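Side-chain contact in pentalenene synthase (Streptomyces chartreusis NRRL 3882, PDB 6Q4S), which probably converts farnesyl diphosphate, with the help of magnesium, into the bicyclic sesquiterpene alcohol 7-epi-alpha-eudesmol by a 1,10-cyclization: residues A[106-109]-A[110-113]. Residues are numbered along the deposited sequence; the frame is centred on the assembly and turned at random.
Sequences LRPA and GSPP
Gly-110 N lies 3.3 Å from Pro-108 O, at an angle too poor for a hydrogen bond, at the outer bend of a surface loop where the glycine takes a positive phi (96°). A beta carbon at this backbone setting would collide with Ala-109 O, so the absence of a side chain lets the chain turn here. Ser-111 closes the turn and grips Pro-108 O twice. Its backbone N donates to Pro-108 O over 3.2 Å in a fairly straight bond (163° at the hydrogen), and its hydroxyl OG donates to the same Pro-108 O over 2.9 Å. Both donors approach from the same face of the carbonyl, tilted out of its plane. The chi1 of -52° turns OG away from the serine's own carbonyl carbon and back towards Pro-108 O. The backbone bond closes a type II beta turn from Pro-108 to Ser-111, in the connection between helix 90-103 and helix 118-131 of this all-helical terpene synthase fold, away from the probable metal and substrate sites. Beneath the turn, the aliphatic part of Arg-107 runs alongside Ser-111, CG lying 3.5 Å from Ser-111 CB and CD 3.6 Å from that same carbon. Pro-112 contributes its backbone carbonyl: Pro-112 O sits over the centre of one guanidinium face of Arg-107, 3.9 Å above the plane. Bends at chi2 and chi3 carry the arginine chain along the loop to Pro-113, where Arg-107 NH1 meets Pro-113 CA at 3.6 Å. Arg-107 NH2 forms a salt bridge with Glu-100 of helix 90-103. Putting an alanine in place of this arginine would probably leave the Glu-100 carboxylate without this cationic partner and strip the methylene packing from Ser-111 CB. The Pro-113 ring rests on Thr-120, Leu-121 and Ala-124 of helix 118-131, while Arg-107 also packs on Val-151 of the second subunit.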
loop_
_atom_site.group_PDB
_atom_site.type_symbol
_atom_site.label_atom_id
_atom_site.label_comp_id
_atom_site.label_asym_id
_atom_site.label_seq_id
_atom_site.Cartn_x
_atom_site.Cartn_y
_atom_site.Cartn_z
ATOM N N LEU A 106 -5.368 4.765 -1.394
ATOM C CA LEU A 106 -5.828 3.977 -0.236
ATOM C C LEU A 106 -7.177 4.454 0.304
ATOM O O LEU A 106 -7.522 4.209 1.452
ATOM C CB LEU A 106 -4.740 4.067 0.864
ATOM C CG LEU A 106 -3.424 3.400 0.407
ATOM C CD1 LEU A 106 -2.335 3.704 1.431
ATOM C CD2 LEU A 106 -3.583 1.905 0.151
ATOM N N ARG A 107 -7.936 5.152 -0.521
ATOM C CA ARG A 107 -9.244 5.689 -0.107
ATOM C C ARG A 107 -10.199 5.558 -1.345
ATOM O O ARG A 107 -9.715 5.398 -2.468
ATOM C CB ARG A 107 -8.991 7.119 0.406
ATOM C CG ARG A 107 -9.573 8.236 -0.369
ATOM C CD ARG A 107 -8.777 9.484 -0.581
ATOM N NE ARG A 107 -8.254 10.174 0.543
ATOM C CZ ARG A 107 -7.311 11.098 0.409
ATOM N NH1 ARG A 107 -6.856 11.495 -0.798
ATOM N NH2 ARG A 107 -6.827 11.648 1.490
ATOM N N PRO A 108 -11.527 5.559 -1.146
ATOM C CA PRO A 108 -12.374 5.296 -2.318
ATOM C C PRO A 108 -12.161 6.324 -3.453
ATOM O O PRO A 108 -11.852 7.477 -3.224
ATOM C CB PRO A 108 -13.793 5.348 -1.741
ATOM C CG PRO A 108 -13.579 4.821 -0.357
ATOM C CD PRO A 108 -12.337 5.545 0.097
ATOM N N ALA A 109 -12.243 5.847 -4.661
ATOM C CA ALA A 109 -12.028 6.684 -5.826
ATOM C C ALA A 109 -13.056 7.811 -5.799
ATOM O O ALA A 109 -14.217 7.575 -5.421
ATOM C CB ALA A 109 -12.216 5.848 -7.065
ATOM N N GLY A 110 -12.631 9.032 -6.086
ATOM C CA GLY A 110 -13.544 10.177 -6.068
ATOM C C GLY A 110 -13.539 10.963 -4.787
ATOM O O GLY A 110 -13.984 12.092 -4.789
ATOM N N SER A 111 -12.998 10.410 -3.699
ATOM C CA SER A 111 -12.758 11.210 -2.520
ATOM C C SER A 111 -11.796 12.359 -2.707
ATOM O O SER A 111 -10.761 12.208 -3.345
ATOM C CB SER A 111 -12.154 10.358 -1.415
ATOM O OG SER A 111 -12.934 9.215 -1.204
ATOM N N PRO A 112 -12.082 13.488 -2.070
ATOM C CA PRO A 112 -11.234 14.657 -2.086
ATOM C C PRO A 112 -10.010 14.459 -1.212
ATOM O O PRO A 112 -10.100 13.806 -0.157
ATOM C CB PRO A 112 -12.095 15.747 -1.429
ATOM C CG PRO A 112 -13.025 15.004 -0.556
ATOM C CD PRO A 112 -13.247 13.674 -1.183
ATOM N N PRO A 113 -8.890 15.020 -1.636
ATOM C CA PRO A 113 -7.686 15.010 -0.836
ATOM C C PRO A 113 -7.763 15.959 0.339
ATOM O O PRO A 113 -8.344 17.018 0.237
ATOM C CB PRO A 113 -6.634 15.506 -1.795
ATOM C CG PRO A 113 -7.379 16.391 -2.729
ATOM C CD PRO A 113 -8.672 15.675 -2.940
#